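SxtG (Microseira wollei, PDB 6U1R) is an amidinotransferase of the saxitoxin biosynthetic pathway that probably transfers an amidino group by way of a covalent amidino-cysteine intermediate. Local coordinates at residues L37-V42 and G104-R109; P55-T60 and E261-D266; D297-P302 and K345-K350; G223-G228 and R251-E256. All coordinates share one frame; numbering follows the deposited sequence.

Contact 1 (L37-V42 and G104-R109)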
loop_
_atom_site.group_PDB
_atom_site.type_symbol
_atom_site.label_atom_id
_atom_site.label_comp_id
_atom_site.label_asym_id
_atom_site.label_seq_id
_atom_site.Cartn_x
_atom_site.Cartn_y
_atom_site.Cartn_z
ATOM N N LEU A 37 21.969 -16.559 -7.225
ATOM C CA LEU A 37 20.923 -16.523 -6.202
ATOM C C LEU A 37 21.520 -16.803 -4.827
ATOM O O LEU A 37 22.143 -17.852 -4.621
ATOM C CB LEU A 37 19.834 -17.538 -6.536
ATOM C CG LEU A 37 18.586 -17.574 -5.641
ATOM C CD1 LEU A 37 17.913 -16.220 -5.602
ATOM C CD2 LEU A 37 17.622 -18.654 -6.129
ATOM N N GLU A 38 21.344 -15.866 -3.896
ATOM C CA GLU A 38 21.887 -15.997 -2.542
ATOM C C GLU A 38 20.823 -16.285 -1.497
ATOM O O GLU A 38 21.069 -17.049 -0.562
ATOM C CB GLU A 38 22.651 -14.724 -2.143
ATOM C CG GLU A 38 23.956 -14.530 -2.932
ATOM C CD GLU A 38 24.838 -13.391 -2.429
ATOM O OE1 GLU A 38 24.408 -12.597 -1.566
ATOM O OE2 GLU A 38 25.993 -13.306 -2.902
ATOM N N GLU A 39 19.640 -15.692 -1.632
ATOM C CA GLU A 39 18.596 -15.883 -0.637
ATOM C C GLU A 39 17.251 -15.808 -1.341
ATOM O O GLU A 39 17.044 -14.951 -2.208
ATOM C CB GLU A 39 18.685 -14.846 0.493
ATOM C CG GLU A 39 17.583 -15.018 1.551
ATOM C CD GLU A 39 17.879 -14.313 2.881
ATOM O OE1 GLU A 39 19.071 -14.074 3.187
ATOM O OE2 GLU A 39 16.920 -14.016 3.627
ATOM N N VAL A 40 16.356 -16.727 -0.970
ATOM C CA VAL A 40 15.043 -16.853 -1.593
ATOM C C VAL A 40 14.001 -17.155 -0.515
ATOM O O VAL A 40 14.268 -17.914 0.426
ATOM C CB VAL A 40 15.084 -17.957 -2.687
ATOM C CG1 VAL A 40 15.259 -19.364 -2.062
ATOM C CG2 VAL A 40 13.867 -17.892 -3.589
ATOM N N ILE A 41 12.822 -16.522 -0.617
ATOM C CA ILE A 41 11.649 -16.934 0.157
ATOM C C ILE A 41 10.955 -18.034 -0.629
ATOM O O ILE A 41 10.740 -17.893 -1.838
ATOM C CB ILE A 41 10.689 -15.753 0.407
ATOM C CG1 ILE A 41 11.425 -14.607 1.123
ATOM C CG2 ILE A 41 9.458 -16.230 1.184
ATOM C CD1 ILE A 41 10.588 -13.317 1.372
ATOM N N VAL A 42 10.612 -19.132 0.036
ATOM C CA VAL A 42 9.876 -20.222 -0.603
ATOM C C VAL A 42 8.499 -20.299 0.040
ATOM O O VAL A 42 8.354 -20.083 1.247
ATOM C CB VAL A 42 10.639 -21.559 -0.512
ATOM C CG1 VAL A 42 9.877 -22.675 -1.163
ATOM C CG2 VAL A 42 11.986 -21.434 -1.227
ATOM N N GLY A 104 23.712 -24.075 -2.575
ATOM C CA GLY A 104 24.283 -22.904 -1.942
ATOM C C GLY A 104 23.348 -21.734 -1.702
ATOM O O GLY A 104 23.830 -20.639 -1.381
ATOM N N VAL A 105 22.036 -21.921 -1.826
ATOM C CA VAL A 105 21.063 -20.852 -1.596
ATOM C C VAL A 105 20.539 -20.937 -0.171
ATOM O O VAL A 105 20.185 -22.020 0.313
ATOM C CB VAL A 105 19.895 -20.931 -2.597
ATOM C CG1 VAL A 105 18.918 -19.761 -2.380
ATOM C CG2 VAL A 105 20.434 -20.954 -4.013
ATOM N N LYS A 106 20.422 -19.778 0.475
ATOM C CA LYS A 106 19.740 -19.676 1.763
ATOM C C LYS A 106 18.235 -19.587 1.541
ATOM O O LYS A 106 17.776 -18.730 0.785
ATOM C CB LYS A 106 20.229 -18.449 2.521
ATOM C CG LYS A 106 19.568 -18.231 3.884
ATOM C CD LYS A 106 20.210 -17.014 4.568
ATOM C CE LYS A 106 19.462 -16.556 5.803
ATOM N NZ LYS A 106 19.857 -15.161 6.166
ATOM N N VAL A 107 17.471 -20.447 2.209
ATOM C CA VAL A 107 16.025 -20.552 1.999
ATOM C C VAL A 107 15.302 -20.063 3.246
ATOM O O VAL A 107 15.598 -20.515 4.357
ATOM C CB VAL A 107 15.617 -21.995 1.654
ATOM C CG1 VAL A 107 14.064 -22.170 1.658
ATOM C CG2 VAL A 107 16.185 -22.356 0.303
ATOM N N ARG A 108 14.359 -19.140 3.061
ATOM C CA ARG A 108 13.467 -18.695 4.125
ATOM C C ARG A 108 12.095 -19.313 3.879
ATOM O O ARG A 108 11.430 -18.988 2.887
ATOM C CB ARG A 108 13.374 -17.167 4.172
ATOM C CG ARG A 108 14.679 -16.414 4.084
ATOM C CD ARG A 108 15.683 -16.792 5.179
ATOM N NE ARG A 108 15.251 -16.393 6.523
ATOM C CZ ARG A 108 15.416 -15.187 7.053
ATOM N NH1 ARG A 108 16.000 -14.210 6.375
ATOM N NH2 ARG A 108 14.970 -14.948 8.278
ATOM N N ARG A 109 11.667 -20.197 4.785
ATOM C CA ARG A 109 10.391 -20.895 4.656
ATOM C C ARG A 109 9.304 -20.059 5.311
ATOM O O ARG A 109 9.348 -19.826 6.522
ATOM C CB ARG A 109 10.431 -22.271 5.321
ATOM C CG ARG A 109 11.277 -23.308 4.644
ATOM C CD ARG A 109 11.395 -24.530 5.563
ATOM N NE ARG A 109 12.207 -25.618 5.014
ATOM C CZ ARG A 109 11.726 -26.758 4.525
ATOM N NH1 ARG A 109 10.413 -26.994 4.471
ATOM N NH2 ARG A 109 12.567 -27.682 4.086
HETATM O O HOH W 1 19.460 -12.125 5.103
#

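Contact 2 (P55-T60 and E261-D266)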
loop_
_atom_site.group_PDB
_atom_site.type_symbol
_atom_site.label_atom_id
_atom_site.label_comp_id
_atom_site.label_asym_id
_atom_site.label_seq_id
_atom_site.Cartn_x
_atom_site.Cartn_y
_atom_site.Cartn_z
ATOM N N PRO A 55 -14.923 -13.247 -8.573
ATOM C CA PRO A 55 -15.370 -12.960 -9.938
ATOM C C PRO A 55 -14.248 -13.094 -10.978
ATOM O O PRO A 55 -14.511 -12.703 -12.116
ATOM C CB PRO A 55 -15.834 -11.507 -9.839
ATOM C CG PRO A 55 -14.864 -10.908 -8.879
ATOM C CD PRO A 55 -14.501 -12.014 -7.891
ATOM N N ILE A 56 -13.076 -13.634 -10.606
ATOM C CA ILE A 56 -11.898 -13.686 -11.490
ATOM C C ILE A 56 -11.637 -15.093 -12.019
ATOM O O ILE A 56 -11.506 -15.295 -13.230
ATOM C CB ILE A 56 -10.646 -13.140 -10.775
ATOM C CG1 ILE A 56 -10.805 -11.650 -10.479
ATOM C CG2 ILE A 56 -9.385 -13.390 -11.619
ATOM C CD1 ILE A 56 -9.798 -11.167 -9.527
ATOM N N ASN A 57 -11.448 -16.064 -11.121
ATOM C CA ASN A 57 -10.730 -17.272 -11.506
ATOM C C ASN A 57 -11.507 -18.148 -12.477
ATOM O O ASN A 57 -10.898 -18.949 -13.193
ATOM C CB ASN A 57 -10.342 -18.035 -10.262
ATOM C CG ASN A 57 -9.319 -17.274 -9.460
ATOM O OD1 ASN A 57 -8.420 -16.652 -10.041
ATOM N ND2 ASN A 57 -9.477 -17.251 -8.149
ATOM N N LYS A 58 -12.820 -18.012 -12.549
ATOM C CA LYS A 58 -13.527 -18.796 -13.555
ATOM C C LYS A 58 -13.036 -18.485 -14.967
ATOM O O LYS A 58 -13.205 -19.309 -15.870
ATOM C CB LYS A 58 -15.034 -18.571 -13.451
ATOM C CG LYS A 58 -15.526 -17.209 -13.870
ATOM C CD LYS A 58 -17.017 -17.113 -13.550
ATOM C CE LYS A 58 -17.646 -15.831 -14.049
ATOM N NZ LYS A 58 -19.142 -15.901 -13.859
ATOM N N TRP A 59 -12.402 -17.335 -15.176
ATOM C CA TRP A 59 -11.926 -16.957 -16.501
ATOM C C TRP A 59 -10.513 -17.457 -16.788
ATOM O O TRP A 59 -9.963 -17.157 -17.857
ATOM C CB TRP A 59 -12.021 -15.434 -16.664
ATOM C CG TRP A 59 -13.449 -14.966 -16.545
ATOM C CD1 TRP A 59 -13.984 -14.220 -15.549
ATOM C CD2 TRP A 59 -14.526 -15.267 -17.450
ATOM N NE1 TRP A 59 -15.336 -14.031 -15.772
ATOM C CE2 TRP A 59 -15.688 -14.655 -16.937
ATOM C CE3 TRP A 59 -14.614 -15.985 -18.647
ATOM C CZ2 TRP A 59 -16.928 -14.739 -17.579
ATOM C CZ3 TRP A 59 -15.849 -16.071 -19.286
ATOM C CH2 TRP A 59 -16.988 -15.446 -18.749
ATOM N N THR A 60 -9.920 -18.222 -15.879
ATOM C CA THR A 60 -8.688 -18.934 -16.165
ATOM C C THR A 60 -8.952 -20.321 -16.726
ATOM O O THR A 60 -8.009 -21.101 -16.879
ATOM C CB THR A 60 -7.824 -19.040 -14.905
ATOM O OG1 THR A 60 -8.493 -19.825 -13.902
ATOM C CG2 THR A 60 -7.545 -17.666 -14.359
ATOM N N GLU A 261 -7.016 -17.000 -21.154
ATOM C CA GLU A 261 -7.061 -17.243 -19.716
ATOM C C GLU A 261 -5.948 -16.506 -18.953
ATOM O O GLU A 261 -5.659 -16.870 -17.805
ATOM C CB GLU A 261 -6.936 -18.750 -19.451
ATOM C CG GLU A 261 -8.060 -19.607 -20.061
ATOM C CD GLU A 261 -7.825 -19.994 -21.510
ATOM O OE1 GLU A 261 -6.660 -20.229 -21.885
ATOM O OE2 GLU A 261 -8.813 -20.096 -22.268
ATOM N N ALA A 262 -5.306 -15.521 -19.586
ATOM C CA ALA A 262 -4.025 -15.008 -19.110
ATOM C C ALA A 262 -4.112 -14.543 -17.667
ATOM O O ALA A 262 -4.990 -13.756 -17.300
ATOM C CB ALA A 262 -3.542 -13.857 -19.995
ATOM N N LEU A 263 -3.150 -15.013 -16.858
ATOM C CA LEU A 263 -3.035 -14.633 -15.457
ATOM C C LEU A 263 -1.614 -15.033 -15.043
ATOM O O LEU A 263 -1.334 -16.222 -14.866
ATOM C CB LEU A 263 -4.102 -15.320 -14.613
ATOM C CG LEU A 263 -4.229 -15.108 -13.100
ATOM C CD1 LEU A 263 -3.555 -13.898 -12.561
ATOM C CD2 LEU A 263 -5.714 -15.038 -12.746
ATOM N N HIS A 264 -0.728 -14.041 -14.982
ATOM C CA HIS A 264 0.706 -14.169 -14.720
ATOM C C HIS A 264 1.461 -14.479 -16.006
ATOM O O HIS A 264 0.936 -15.139 -16.909
ATOM C CB HIS A 264 0.999 -15.205 -13.621
ATOM C CG HIS A 264 0.273 -14.907 -12.348
ATOM N ND1 HIS A 264 -0.137 -15.885 -11.466
ATOM C CD2 HIS A 264 -0.154 -13.729 -11.831
ATOM C CE1 HIS A 264 -0.796 -15.321 -10.467
ATOM N NE2 HIS A 264 -0.801 -14.013 -10.653
ATOM N N ILE A 265 2.668 -13.923 -16.113
ATOM C CA ILE A 265 3.451 -13.958 -17.349
ATOM C C ILE A 265 4.520 -15.057 -17.344
ATOM O O ILE A 265 5.161 -15.294 -18.389
ATOM C CB ILE A 265 4.079 -12.564 -17.598
ATOM C CG1 ILE A 265 4.363 -12.310 -19.094
ATOM C CG2 ILE A 265 5.342 -12.336 -16.723
ATOM C CD1 ILE A 265 4.790 -10.841 -19.400
ATOM N N ASP A 266 4.724 -15.746 -16.219
ATOM C CA ASP A 266 5.893 -16.602 -16.074
ATOM C C ASP A 266 5.651 -18.043 -16.558
ATOM O O ASP A 266 6.406 -18.953 -16.190
ATOM C CB ASP A 266 6.453 -16.539 -14.631
ATOM C CG ASP A 266 5.430 -16.760 -13.520
ATOM O OD1 ASP A 266 4.213 -16.782 -13.760
ATOM O OD2 ASP A 266 5.892 -16.883 -12.336
#

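Contact 3 (D297-P302 and K345-K350)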
loop_
_atom_site.group_PDB
_atom_site.type_symbol
_atom_site.label_atom_id
_atom_site.label_comp_id
_atom_site.label_asym_id
_atom_site.label_seq_id
_atom_site.Cartn_x
_atom_site.Cartn_y
_atom_site.Cartn_z
ATOM N N ASP A 297 18.470 -13.360 -28.190
ATOM C CA ASP A 297 18.066 -14.642 -28.763
ATOM C C ASP A 297 16.722 -15.061 -28.175
ATOM O O ASP A 297 16.585 -15.209 -26.953
ATOM C CB ASP A 297 19.104 -15.727 -28.485
ATOM C CG ASP A 297 20.404 -15.523 -29.269
ATOM O OD1 ASP A 297 20.362 -14.889 -30.344
ATOM O OD2 ASP A 297 21.462 -16.005 -28.813
ATOM N N ILE A 298 15.750 -15.281 -29.049
ATOM C CA ILE A 298 14.433 -15.756 -28.655
ATOM C C ILE A 298 14.466 -17.279 -28.695
ATOM O O ILE A 298 14.638 -17.891 -29.757
ATOM C CB ILE A 298 13.344 -15.171 -29.558
ATOM C CG1 ILE A 298 13.271 -13.652 -29.314
ATOM C CG2 ILE A 298 12.007 -15.851 -29.306
ATOM C CD1 ILE A 298 12.309 -12.938 -30.207
ATOM N N LEU A 299 14.359 -17.887 -27.520
ATOM C CA LEU A 299 14.373 -19.335 -27.362
ATOM C C LEU A 299 12.926 -19.810 -27.304
ATOM O O LEU A 299 12.240 -19.591 -26.299
ATOM C CB LEU A 299 15.136 -19.731 -26.097
ATOM C CG LEU A 299 16.524 -19.103 -25.921
ATOM C CD1 LEU A 299 17.128 -19.588 -24.615
ATOM C CD2 LEU A 299 17.432 -19.433 -27.081
ATOM N N VAL A 300 12.449 -20.453 -28.377
ATOM C CA VAL A 300 11.047 -20.869 -28.439
ATOM C C VAL A 300 10.891 -22.199 -27.706
ATOM O O VAL A 300 11.546 -23.196 -28.041
ATOM C CB VAL A 300 10.555 -20.970 -29.893
ATOM C CG1 VAL A 300 9.066 -21.377 -29.940
ATOM C CG2 VAL A 300 10.761 -19.654 -30.645
ATOM N N ALA A 301 10.020 -22.219 -26.697
ATOM C CA ALA A 301 9.859 -23.402 -25.876
ATOM C C ALA A 301 9.388 -24.582 -26.724
ATOM O O ALA A 301 8.558 -24.409 -27.624
ATOM C CB ALA A 301 8.842 -23.154 -24.757
ATOM N N PRO A 302 9.877 -25.789 -26.450
ATOM C CA PRO A 302 9.308 -26.978 -27.088
ATOM C C PRO A 302 7.924 -27.270 -26.543
ATOM O O PRO A 302 7.541 -26.805 -25.470
ATOM C CB PRO A 302 10.308 -28.082 -26.717
ATOM C CG PRO A 302 10.798 -27.666 -25.365
ATOM C CD PRO A 302 10.884 -26.150 -25.434
ATOM N N LYS A 345 19.348 -27.927 -22.217
ATOM C CA LYS A 345 20.716 -28.428 -22.387
ATOM C C LYS A 345 21.289 -27.998 -23.729
ATOM O O LYS A 345 22.426 -27.514 -23.811
ATOM C CB LYS A 345 20.744 -29.949 -22.283
ATOM C CG LYS A 345 20.518 -30.483 -20.898
ATOM C CD LYS A 345 20.386 -32.021 -20.875
ATOM C CE LYS A 345 21.572 -32.702 -21.538
ATOM N NZ LYS A 345 21.788 -34.086 -21.010
ATOM N N ASP A 346 20.510 -28.172 -24.796
ATOM C CA ASP A 346 20.994 -27.826 -26.124
ATOM C C ASP A 346 21.255 -26.333 -26.243
ATOM O O ASP A 346 22.143 -25.925 -27.001
ATOM C CB ASP A 346 19.999 -28.296 -27.190
ATOM C CG ASP A 346 19.900 -29.828 -27.270
ATOM O OD1 ASP A 346 20.725 -30.535 -26.635
ATOM O OD2 ASP A 346 18.993 -30.327 -27.959
ATOM N N TRP A 347 20.524 -25.501 -25.489
ATOM C CA TRP A 347 20.761 -24.060 -25.491
ATOM C C TRP A 347 21.927 -23.638 -24.594
ATOM O O TRP A 347 22.215 -22.440 -24.517
ATOM C CB TRP A 347 19.490 -23.317 -25.054
ATOM C CG TRP A 347 18.392 -23.282 -26.084
ATOM C CD1 TRP A 347 18.534 -23.184 -27.443
ATOM C CD2 TRP A 347 16.981 -23.342 -25.832
ATOM N NE1 TRP A 347 17.292 -23.185 -28.049
ATOM C CE2 TRP A 347 16.326 -23.279 -27.080
ATOM C CE3 TRP A 347 16.208 -23.443 -24.669
ATOM C CZ2 TRP A 347 14.937 -23.314 -27.201
ATOM C CZ3 TRP A 347 14.826 -23.475 -24.790
ATOM C CH2 TRP A 347 14.204 -23.425 -26.056
ATOM N N GLY A 348 22.576 -24.572 -23.913
ATOM C CA GLY A 348 23.757 -24.286 -23.120
ATOM C C GLY A 348 23.549 -24.151 -21.626
ATOM O O GLY A 348 24.495 -23.777 -20.919
ATOM N N PHE A 349 22.346 -24.413 -21.126
ATOM C CA PHE A 349 22.076 -24.334 -19.702
ATOM C C PHE A 349 22.356 -25.683 -19.043
ATOM O O PHE A 349 22.604 -26.691 -19.705
ATOM C CB PHE A 349 20.629 -23.875 -19.473
ATOM C CG PHE A 349 20.344 -22.504 -20.018
ATOM C CD1 PHE A 349 20.649 -21.366 -19.277
ATOM C CD2 PHE A 349 19.776 -22.344 -21.276
ATOM C CE1 PHE A 349 20.387 -20.102 -19.772
ATOM C CE2 PHE A 349 19.513 -21.071 -21.787
ATOM C CZ PHE A 349 19.811 -19.950 -21.043
ATOM N N LYS A 350 22.326 -25.693 -17.708
ATOM C CA LYS A 350 22.570 -26.899 -16.912
ATOM C C LYS A 350 21.321 -27.186 -16.086
ATOM O O LYS A 350 21.164 -26.652 -14.978
ATOM C CB LYS A 350 23.786 -26.736 -16.000
ATOM C CG LYS A 350 25.116 -26.553 -16.728
ATOM C CD LYS A 350 25.425 -27.697 -17.684
ATOM C CE LYS A 350 26.803 -27.549 -18.326
ATOM N NZ LYS A 350 27.174 -28.780 -19.091
#

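Contact 4 (G223-G228 and R251-E256)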
loop_
_atom_site.group_PDB
_atom_site.type_symbol
_atom_site.label_atom_id
_atom_site.label_comp_id
_atom_site.label_asym_id
_atom_site.label_seq_id
_atom_site.Cartn_x
_atom_site.Cartn_y
_atom_site.Cartn_z
ATOM N N GLY A 223 16.857 -6.057 -15.433
ATOM C CA GLY A 223 17.557 -4.824 -15.080
ATOM C C GLY A 223 16.664 -3.620 -15.278
ATOM O O GLY A 223 15.532 -3.574 -14.779
ATOM N N ARG A 224 17.161 -2.627 -16.026
ATOM C CA ARG A 224 16.407 -1.401 -16.250
ATOM C C ARG A 224 15.147 -1.610 -17.091
ATOM O O ARG A 224 14.291 -0.717 -17.117
ATOM C CB ARG A 224 17.283 -0.349 -16.938
ATOM C CG ARG A 224 18.360 0.243 -16.052
ATOM C CD ARG A 224 18.926 1.531 -16.621
ATOM N NE ARG A 224 19.987 2.064 -15.762
ATOM C CZ ARG A 224 19.805 2.906 -14.750
ATOM N NH1 ARG A 224 18.593 3.347 -14.440
ATOM N NH2 ARG A 224 20.859 3.319 -14.040
ATOM N N ASP A 225 15.009 -2.752 -17.758
ATOM C CA ASP A 225 13.851 -3.048 -18.592
ATOM C C ASP A 225 13.067 -4.187 -17.958
ATOM O O ASP A 225 13.640 -5.237 -17.636
ATOM C CB ASP A 225 14.286 -3.392 -20.017
ATOM C CG ASP A 225 14.976 -2.236 -20.678
ATOM O OD1 ASP A 225 14.267 -1.301 -21.096
ATOM O OD2 ASP A 225 16.229 -2.242 -20.736
ATOM N N ILE A 226 11.763 -3.958 -17.766
ATOM C CA ILE A 226 10.830 -4.904 -17.166
ATOM C C ILE A 226 9.718 -5.176 -18.181
ATOM O O ILE A 226 9.251 -4.256 -18.864
ATOM C CB ILE A 226 10.264 -4.333 -15.843
ATOM C CG1 ILE A 226 11.371 -4.196 -14.792
ATOM C CG2 ILE A 226 9.122 -5.203 -15.292
ATOM C CD1 ILE A 226 11.003 -3.319 -13.619
ATOM N N PHE A 227 9.321 -6.431 -18.312
ATOM C CA PHE A 227 8.272 -6.821 -19.254
ATOM C C PHE A 227 7.031 -7.249 -18.485
ATOM O O PHE A 227 7.133 -8.019 -17.527
ATOM C CB PHE A 227 8.763 -7.940 -20.163
ATOM C CG PHE A 227 9.909 -7.520 -21.020
ATOM C CD1 PHE A 227 9.681 -6.928 -22.251
ATOM C CD2 PHE A 227 11.206 -7.637 -20.570
ATOM C CE1 PHE A 227 10.724 -6.500 -23.032
ATOM C CE2 PHE A 227 12.263 -7.199 -21.360
ATOM C CZ PHE A 227 12.006 -6.628 -22.590
ATOM N N GLY A 228 5.868 -6.744 -18.901
ATOM C CA GLY A 228 4.614 -7.109 -18.271
ATOM C C GLY A 228 3.547 -7.382 -19.313
ATOM O O GLY A 228 3.772 -7.224 -20.517
ATOM N N ARG A 251 12.180 1.084 -17.196
ATOM C CA ARG A 251 11.248 1.164 -18.309
ATOM C C ARG A 251 10.457 -0.132 -18.347
ATOM O O ARG A 251 11.054 -1.214 -18.351
ATOM C CB ARG A 251 11.992 1.357 -19.634
ATOM C CG ARG A 251 12.934 2.555 -19.658
ATOM C CD ARG A 251 13.891 2.485 -20.849
ATOM N NE ARG A 251 14.943 1.463 -20.699
ATOM C CZ ARG A 251 16.238 1.710 -20.467
ATOM N NH1 ARG A 251 16.691 2.954 -20.338
ATOM N NH2 ARG A 251 17.103 0.701 -20.372
ATOM N N ILE A 252 9.129 -0.024 -18.397
ATOM C CA ILE A 252 8.245 -1.188 -18.460
ATOM C C ILE A 252 7.676 -1.328 -19.864
ATOM O O ILE A 252 7.066 -0.389 -20.395
ATOM C CB ILE A 252 7.107 -1.081 -17.434
ATOM C CG1 ILE A 252 7.697 -0.821 -16.045
ATOM C CG2 ILE A 252 6.238 -2.353 -17.490
ATOM C CD1 ILE A 252 6.696 -0.918 -14.924
ATOM N N HIS A 253 7.841 -2.518 -20.440
ATOM C CA HIS A 253 7.393 -2.848 -21.788
ATOM C C HIS A 253 6.252 -3.843 -21.674
ATOM O O HIS A 253 6.359 -4.810 -20.922
ATOM C CB HIS A 253 8.531 -3.465 -22.593
ATOM C CG HIS A 253 9.772 -2.633 -22.595
ATOM N ND1 HIS A 253 10.015 -1.661 -23.543
ATOM C CD2 HIS A 253 10.821 -2.606 -21.742
ATOM C CE1 HIS A 253 11.177 -1.082 -23.280
ATOM N NE2 HIS A 253 11.685 -1.635 -22.191
ATOM N N ILE A 254 5.174 -3.620 -22.413
ATOM C CA ILE A 254 3.971 -4.439 -22.285
ATOM C C ILE A 254 3.868 -5.331 -23.514
ATOM O O ILE A 254 3.859 -4.831 -24.645
ATOM C CB ILE A 254 2.722 -3.563 -22.113
ATOM C CG1 ILE A 254 2.846 -2.738 -20.824
ATOM C CG2 ILE A 254 1.447 -4.409 -22.097
ATOM C CD1 ILE A 254 3.087 -3.593 -19.525
ATOM N N ILE A 255 3.803 -6.648 -23.297
ATOM C CA ILE A 255 3.594 -7.595 -24.387
ATOM C C ILE A 255 2.106 -7.902 -24.502
ATOM O O ILE A 255 1.337 -7.720 -23.557
ATOM C CB ILE A 255 4.391 -8.903 -24.206
ATOM C CG1 ILE A 255 3.814 -9.737 -23.059
ATOM C CG2 ILE A 255 5.874 -8.611 -23.984
ATOM C CD1 ILE A 255 4.129 -11.188 -23.150
ATOM N N GLU A 256 1.712 -8.428 -25.663
ATOM C CA GLU A 256 0.358 -8.923 -25.901
ATOM C C GLU A 256 0.354 -10.445 -25.797
ATOM O O GLU A 256 1.074 -11.112 -26.539
ATOM C CB GLU A 256 -0.134 -8.490 -27.282
ATOM C CG GLU A 256 -0.049 -6.979 -27.523
ATOM C CD GLU A 256 -1.020 -6.184 -26.668
ATOM O OE1 GLU A 256 -2.145 -6.677 -26.436
ATOM O OE2 GLU A 256 -0.658 -5.064 -26.226
#

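Contact 1 (L37-V42 and G104-R109)
With CG anti to the backbone N in both Glu39 (chi1 179°) and Lys106, these two side chains leave neighbouring parallel strands side by side. Arg108 has CG beside its own N and a chain bent at chi2 and chi3, CG and CD lying beside Glu39 OE2 and NH1 making the bond. In one of two salt bridges, Arg108 NH1 donates to Glu39 OE2 at 2.9 Å: OE2 lies in the guanidinium plane, while NH1 meets it on the syn side but 27° out of the carboxylate plane, the two planes standing 62° apart. In the other, Lys106 NZ bonds Glu39 OE1 weakly, at 3.3 Å, and a water bridges the pair, donating to OE1 and accepting weakly from NZ. In parallel register, Lys106 N bonds Glu38 O, and Arg108 N bonds Val40 O at 2.9 Å. On the face of Val40, Val42 and Val107, Val42 CG2 meets Val107 CG1 at 3.6 Å, and helix 83-102 packs on both; Val105, just before the strand, sets CG1 3.7 Å from Val40 CG1. Tyr170 OH bonds Glu39 OE2, and Glu169 takes Arg108 NH2. The buried Glu39 carboxylate is shared by Lys106, Arg108 and Arg374, which probably keeps it ionised.

Contact 2 (P55-T60 and E261-D266)
Glu261 meets Thr60 where the two segments run closest, their CA atoms 4.3 Å apart. Its CA-H points at Trp59 O (Glu261 CA to Trp59 O 3.4 Å, angle at H 148°), and its CG lies 3.5 Å from Thr60 O. These are contacts of carbon with carbonyl oxygen; no hydrogen bond crosses between the segments. Two residues on, Leu263 carries the apolar part. Its CG is anti to the backbone N (chi1 -180°), reaching out from the backbone. The CD2 branch does most of the touching, meeting Thr60 CG2 at 3.6 Å and, more loosely, Ile56 CG2 at 4.2 Å. Thr60 CG2 is held in place because Thr60 OG1 donates to Asn57 O at 2.7 Å, in the carbonyl plane and on a lone pair; Thr60 N bonds the same oxygen. Leu263 CD1 instead lies 3.3 Å above one face of the His264 ring, offset toward its rim. His264 NE2 is hydrogen-bonded to Asp215 OD2, while Asp266 OD2 bonds His367 ND1 and the Asp266 side chain touches Cys368. Leu263 thus links the end of helix 53-57 and the 3-10 turn after it to the loop carrying His264, which with Asp215 and Cys368 forms the predicted Cys-His-Asp active site of the amidinotransferase family.

Contact 3 (D297-P302 and K345-K350)
Leu299 and Trp347 make the main contact, an apolar one in which the two side chains slide past each other in opposite directions. Its core is a CH-pi interaction: Leu299 CB sits 3.7 Å from the centroid of the six-membered Trp347 ring and only 8° off the ring normal, which places it over the face. Leu299 CG is anti to its carbonyl carbon (chi1 -50°), which carries the branch point out over the indole. Leu299 CD2 covers the five-membered ring, 3.9 Å from Trp347 NE1, and Leu299 CD1 sits above the rim by the ring fusion, 3.9 Å from Trp347 CD2. Leu299 CD1 also comes to the edge of the Phe349 ring, 4.0 Å from CE2. Pro302 CD adds a looser touch, 4.3 Å from Trp347 CH2.

The polar component is small. Val300 O lies in the plane of the indole at its edge, 3.3 Å from Trp347 CH2, and no hydrogen bond passes between the segments. Within 345-350, Gly348 N bonds Lys345 O at 2.9 Å, and Gly348 has positive phi (100°).

Around the contact, strand 276-279 pairs with Leu299 through the backbone and puts Leu278 against Trp347, while Leu344 of helix 338-346 packs on Phe349. Away from the predicted active site, this is packing of an outer sheet strand against a helix C terminus ended by a Schellman motif, with Gly348 as the first residue to leave helical geometry.

Contact 4 (G223-G228 and R251-E256)
A beta-alpha-beta unit, strand 225-229, helix 236-245 and strand 251-255, brings Asp225 beside Arg251 and His253 on neighbouring parallel strands. Arg251 grips the carboxylate side-on: NE donates to Asp225 OD1 at 2.9 Å and NH2 to OD2 at 3.1 Å, both on syn sides and both in the guanidinium plane, though the carboxylate is turned 32° from the guanidinium. The bend at chi3 (-73°) turns Arg251 NE to the aspartate. His253 NE2 donates to the same OD1 at 2.8 Å, from the anti side and the opposite face of the carboxylate to Arg251 NE. Three bonds, two to OD1 and one to OD2, fix the rotation of the carboxylate and would probably favour its ionised form. On the same face Phe227, the bridge partner of His253, sets CD1 3.7 Å from His253 CB; the two rings are slid apart and barely overlap, with planes at 28°. Backbone bonds continue along the pair, among them His253 N to Ile226 O at 2.7 Å. On the other face, helix 236-245 touches Ile252 and Ile254. With strand 219-222 antiparallel to 225-229, the order is beta-beta-alpha-beta, consistent with the modules of the alpha/beta propeller of amidinotransferases.

Contact 2 holds the predicted active-site residue His264, and the other contacts are best placed relative to it. Contact 4 alone touches contact 2, through Ile265: Ile265 CD1 packs on Gly228 C at 3.7 Å and on Ile255 CD1 at 3.8 Å, although the contact centres lie about 20 Å apart. The side chain of Leu263 in contact 2 comes within about 4 Å of that of the predicted active-site Asp215. Contact 1 lies across the chain's centre from contact 2, centres about 28 Å apart, yet the side chain of Val42 is about 10 Å from that of the predicted amidino-cysteine Cys368. Contact 3 touches none of the others, its nearest atoms being about 10 Å from those of contacts 2 and 4.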